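Local coordinates for LysM domain protein (Mycobacterium smegmatis, PDB 4OIT) that binds mannose as a bacterial lectin of the beta-prism II fold and assembles into a domain-swapped dimer, at residues 87-90 against 91-95; 3-6 against 7-11. One frame throughout, in Å; residues are numbered along the deposited sequence.

Interaction 1 (87-90 against 91-95); sequences VLQD and DRNLV. With MAN (alpha-D-mannopyranose), chain H.
Gln89, Asp91 and Asn93 line a mannose pocket of the beta-prism II lectin at the turn of the hairpin formed by strands 85-88 and 94-98, and their spacing matches the family's QxDxNxVxY signature. Val87 and Val95 form an antiparallel hydrogen-bonded pair, and Gln89 N donates to Asn93 O at 2.9 Å. A type I turn from Gln89 to Arg92 closes the hairpin. Overlapping its end, Asp91 OD1 takes the backbone N of Asn93 at 2.9 Å in an Asx turn. The same OD1 accepts Gln89 NE2 at 3.2 Å, the two donors arriving from opposite faces of the carboxylate plane. Asp91 CG sits between its own backbone N and carbonyl carbon (chi1 67°), which turns OD1 toward Asn93 N and OD2 toward the sugar. Gln89 runs extended beyond CG, across Val95 CG2; its OE1 is hydrogen-bonded to Tyr97 OH, which also binds the mannose. Asn93 OD1 accepts from the backbone N of Glu107, in what is probably the C-terminal tag, and its ND2 reaches mannose O2 at 3.3 Å. Gln89 NE2 donates to mannose O3 at 2.9 Å, while mannose O2 gives its proton to Asp91 OD2 at 2.6 Å.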
loop_
_atom_site.group_PDB
_atom_site.type_symbol
_atom_site.label_atom_id
_atom_site.label_comp_id
_atom_site.label_asym_id
_atom_site.label_seq_id
_atom_site.Cartn_x
_atom_site.Cartn_y
_atom_site.Cartn_z
ATOM N N VAL B 87 -20.756 10.067 8.574
ATOM C CA VAL B 87 -22.002 9.639 9.210
ATOM C C VAL B 87 -22.987 9.125 8.170
ATOM O O VAL B 87 -23.339 9.845 7.232
ATOM C CB VAL B 87 -22.668 10.789 10.000
ATOM C CG1 VAL B 87 -23.891 10.289 10.756
ATOM C CG2 VAL B 87 -21.683 11.420 10.972
ATOM N N LEU B 88 -23.418 7.876 8.343
ATOM C CA LEU B 88 -24.527 7.312 7.578
ATOM C C LEU B 88 -25.804 7.569 8.376
ATOM O O LEU B 88 -26.014 6.972 9.433
ATOM C CB LEU B 88 -24.326 5.810 7.340
ATOM C CG LEU B 88 -25.424 5.072 6.561
ATOM C CD1 LEU B 88 -25.632 5.661 5.174
ATOM C CD2 LEU B 88 -25.108 3.587 6.464
ATOM N N GLN B 89 -26.650 8.459 7.864
ATOM C CA GLN B 89 -27.785 8.991 8.625
ATOM C C GLN B 89 -29.075 8.208 8.398
ATOM O O GLN B 89 -29.203 7.464 7.428
ATOM C CB GLN B 89 -28.017 10.459 8.259
ATOM C CG GLN B 89 -26.772 11.331 8.340
ATOM C CD GLN B 89 -27.068 12.822 8.246
ATOM O OE1 GLN B 89 -26.513 13.613 9.007
ATOM N NE2 GLN B 89 -27.939 13.211 7.317
ATOM N N ASP B 90 -30.037 8.411 9.294
ATOM C CA ASP B 90 -31.351 7.763 9.199
ATOM C C ASP B 90 -32.206 8.293 8.036
ATOM O O ASP B 90 -33.174 7.646 7.642
ATOM C CB ASP B 90 -32.123 7.902 10.520
ATOM C CG ASP B 90 -31.545 7.041 11.641
ATOM O OD1 ASP B 90 -31.000 5.949 11.357
ATOM O OD2 ASP B 90 -31.645 7.450 12.817
ATOM N N ASP B 91 -31.857 9.463 7.497
ATOM C CA ASP B 91 -32.514 9.988 6.286
ATOM C C ASP B 91 -31.895 9.448 4.982
ATOM O O ASP B 91 -32.260 9.886 3.891
ATOM C CB ASP B 91 -32.543 11.530 6.287
ATOM C CG ASP B 91 -31.156 12.163 6.170
ATOM O OD1 ASP B 91 -30.181 11.459 5.830
ATOM O OD2 ASP B 91 -31.047 13.381 6.422
ATOM N N ARG B 92 -30.952 8.513 5.123
ATOM C CA ARG B 92 -30.291 7.802 4.009
ATOM C C ARG B 92 -29.062 8.525 3.441
ATOM O O ARG B 92 -28.336 7.964 2.614
ATOM C CB ARG B 92 -31.270 7.468 2.876
ATOM C CG ARG B 92 -30.881 6.223 2.095
ATOM C CD ARG B 92 -31.896 5.886 1.018
ATOM N NE ARG B 92 -31.625 6.584 -0.235
ATOM C CZ ARG B 92 -32.255 6.349 -1.383
ATOM N NH1 ARG B 92 -33.209 5.425 -1.459
ATOM N NH2 ARG B 92 -31.925 7.043 -2.468
ATOM N N ASN B 93 -28.821 9.755 3.890
ATOM C CA ASN B 93 -27.679 10.530 3.421
ATOM C C ASN B 93 -26.379 10.030 4.043
ATOM O O ASN B 93 -26.343 9.640 5.213
ATOM C CB ASN B 93 -27.872 12.022 3.732
ATOM C CG ASN B 93 -27.005 12.929 2.866
ATOM O OD1 ASN B 93 -26.275 12.469 1.985
ATOM N ND2 ASN B 93 -27.093 14.231 3.112
ATOM N N LEU B 94 -25.324 10.022 3.234
ATOM C CA LEU B 94 -23.971 9.771 3.703
ATOM C C LEU B 94 -23.235 11.098 3.669
ATOM O O LEU B 94 -23.063 11.687 2.601
ATOM C CB LEU B 94 -23.259 8.746 2.817
ATOM C CG LEU B 94 -21.842 8.353 3.246
ATOM C CD1 LEU B 94 -21.789 7.888 4.695
ATOM C CD2 LEU B 94 -21.304 7.266 2.329
ATOM N N VAL B 95 -22.806 11.558 4.840
ATOM C CA VAL B 95 -22.256 12.902 5.002
ATOM C C VAL B 95 -20.918 12.862 5.731
ATOM O O VAL B 95 -20.800 12.239 6.788
ATOM C CB VAL B 95 -23.215 13.800 5.819
ATOM C CG1 VAL B 95 -22.738 15.247 5.820
ATOM C CG2 VAL B 95 -24.634 13.712 5.277
HETATM C C1 MAN H . -29.300 17.211 4.093
HETATM C C2 MAN H . -29.475 16.495 5.439
HETATM C C3 MAN H . -28.450 16.919 6.483
HETATM C C4 MAN H . -27.058 16.883 5.890
HETATM C C5 MAN H . -27.002 17.749 4.648
HETATM C C6 MAN H . -25.628 17.629 4.005
HETATM O O1 MAN H . -29.856 18.512 4.147
HETATM O O2 MAN H . -29.406 15.090 5.251
HETATM O O3 MAN H . -28.517 16.068 7.608
HETATM O O4 MAN H . -26.146 17.392 6.837
HETATM O O5 MAN H . -27.945 17.312 3.684
HETATM O O6 MAN H . -25.627 18.319 2.774
#

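Interaction 2 (3-6 against 7-11); sequences DTLT and AGQKL
Residues 3-11 turn sharply through a type II beta turn from Thr6 to Gln9, closed by Gln9 N donating to Thr6 O at 2.9 Å. Strands 4-6 and 10-12 flank the turn but diverge without pairing, the CA atoms of Leu5 and Gln9 being 5.6 Å apart. Gln9 lays its aliphatic part along the Thr6 carbonyl and brings its amide back to the entering strand. Its OE1 receives the backbone N of Thr6 at 2.9 Å; the bond is nearly straight at hydrogen (172°), although the donor stands above the carbonyl plane. Thr6 OG1 lies between its backbone N and carbonyl carbon (chi1 51°), a position that brings it within 2.9 Å of the same OE1. A water joins Thr6 OG1 to Ala7 O, to which it donates. Leu5 forks: its CD2 touches Gln9 NE2 at 3.6 Å, and its CD1 meets Leu11 CG at 3.9 Å, the two leucines crossing at about a right angle. Val58 of strand 53-58 also packs on Leu5. Strand 4-6 pairs with a strand of the second subunit, whereas Gly8 and Gln9 both face Val58, forming a G1 beta bulge where the type II turn passes into the antiparallel sheet.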
loop_
_atom_site.group_PDB
_atom_site.type_symbol
_atom_site.label_atom_id
_atom_site.label_comp_id
_atom_site.label_asym_id
_atom_site.label_seq_id
_atom_site.Cartn_x
_atom_site.Cartn_y
_atom_site.Cartn_z
ATOM N N ASP B 3 26.771 -2.452 2.503
ATOM C CA ASP B 3 26.622 -3.421 1.417
ATOM C C ASP B 3 25.636 -4.544 1.740
ATOM O O ASP B 3 25.390 -5.413 0.901
ATOM C CB ASP B 3 27.986 -4.023 1.047
ATOM C CG ASP B 3 28.564 -4.917 2.137
ATOM O OD1 ASP B 3 28.033 -4.927 3.268
ATOM O OD2 ASP B 3 29.564 -5.608 1.860
ATOM N N THR B 4 25.064 -4.518 2.943
ATOM C CA THR B 4 24.277 -5.642 3.444
ATOM C C THR B 4 22.931 -5.231 4.042
ATOM O O THR B 4 22.837 -4.248 4.777
ATOM C CB THR B 4 25.077 -6.436 4.503
ATOM O OG1 THR B 4 26.306 -6.892 3.925
ATOM C CG2 THR B 4 24.288 -7.645 5.008
ATOM N N LEU B 5 21.898 -6.002 3.708
ATOM C CA LEU B 5 20.618 -5.961 4.405
ATOM C C LEU B 5 20.367 -7.341 4.993
ATOM O O LEU B 5 20.423 -8.342 4.282
ATOM C CB LEU B 5 19.474 -5.598 3.456
ATOM C CG LEU B 5 19.501 -4.212 2.809
ATOM C CD1 LEU B 5 18.359 -4.090 1.813
ATOM C CD2 LEU B 5 19.428 -3.089 3.831
ATOM N N THR B 6 20.102 -7.384 6.295
ATOM C CA THR B 6 19.846 -8.636 7.006
ATOM C C THR B 6 18.341 -8.853 7.175
ATOM O O THR B 6 17.542 -7.977 6.844
ATOM C CB THR B 6 20.558 -8.648 8.373
ATOM O OG1 THR B 6 20.236 -7.455 9.096
ATOM C CG2 THR B 6 22.066 -8.716 8.172
ATOM N N ALA B 7 17.966 -10.027 7.675
ATOM C CA ALA B 7 16.560 -10.433 7.770
ATOM C C ALA B 7 15.678 -9.358 8.401
ATOM O O ALA B 7 15.931 -8.908 9.516
ATOM C CB ALA B 7 16.440 -11.735 8.551
ATOM N N GLY B 8 14.643 -8.951 7.674
ATOM C CA GLY B 8 13.709 -7.931 8.148
ATOM C C GLY B 8 14.027 -6.516 7.696
ATOM O O GLY B 8 13.207 -5.618 7.864
ATOM N N GLN B 9 15.211 -6.304 7.126
ATOM C CA GLN B 9 15.608 -4.969 6.660
ATOM C C GLN B 9 14.949 -4.604 5.340
ATOM O O GLN B 9 14.317 -5.438 4.694
ATOM C CB GLN B 9 17.124 -4.870 6.503
ATOM C CG GLN B 9 17.882 -4.783 7.812
ATOM C CD GLN B 9 19.254 -4.171 7.632
ATOM O OE1 GLN B 9 20.262 -4.866 7.694
ATOM N NE2 GLN B 9 19.297 -2.867 7.380
ATOM N N LYS B 10 15.107 -3.344 4.949
ATOM C CA LYS B 10 14.568 -2.858 3.687
ATOM C C LYS B 10 15.316 -1.644 3.162
ATOM O O LYS B 10 15.886 -0.870 3.931
ATOM C CB LYS B 10 13.094 -2.495 3.860
ATOM C CG LYS B 10 12.845 -1.339 4.817
ATOM C CD LYS B 10 11.363 -1.072 4.990
ATOM C CE LYS B 10 11.110 -0.112 6.139
ATOM N NZ LYS B 10 9.657 0.059 6.412
ATOM N N LEU B 11 15.318 -1.502 1.839
ATOM C CA LEU B 11 15.592 -0.222 1.201
ATOM C C LEU B 11 14.257 0.479 1.050
ATOM O O LEU B 11 13.291 -0.122 0.590
ATOM C CB LEU B 11 16.221 -0.392 -0.184
ATOM C CG LEU B 11 17.646 -0.926 -0.296
ATOM C CD1 LEU B 11 18.073 -0.915 -1.754
ATOM C CD2 LEU B 11 18.623 -0.128 0.551
HETATM O O HOH W 1 18.210 -8.305 10.476
#

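Overall arrangement
Interactions 1 and 2 lie on opposite sides of the chain's centre, with their own centres 48 Å apart and their nearest atoms about 32 Å apart, so they do not touch. Both nevertheless take part in the dimer interface. In interaction 1, Val87 extends its sheet onto a strand of the second subunit; in interaction 2, residues 4-6 do the same, and Thr4 packs on Val87 of the second subunit. The N-terminal strand of one chain thus meets the hairpin strand of the other, consistent with the domain-swapped dimer. Only interaction 1 contributes pocket residues; interaction 2 holds none of those that line the bound beta-D-mannopyranose.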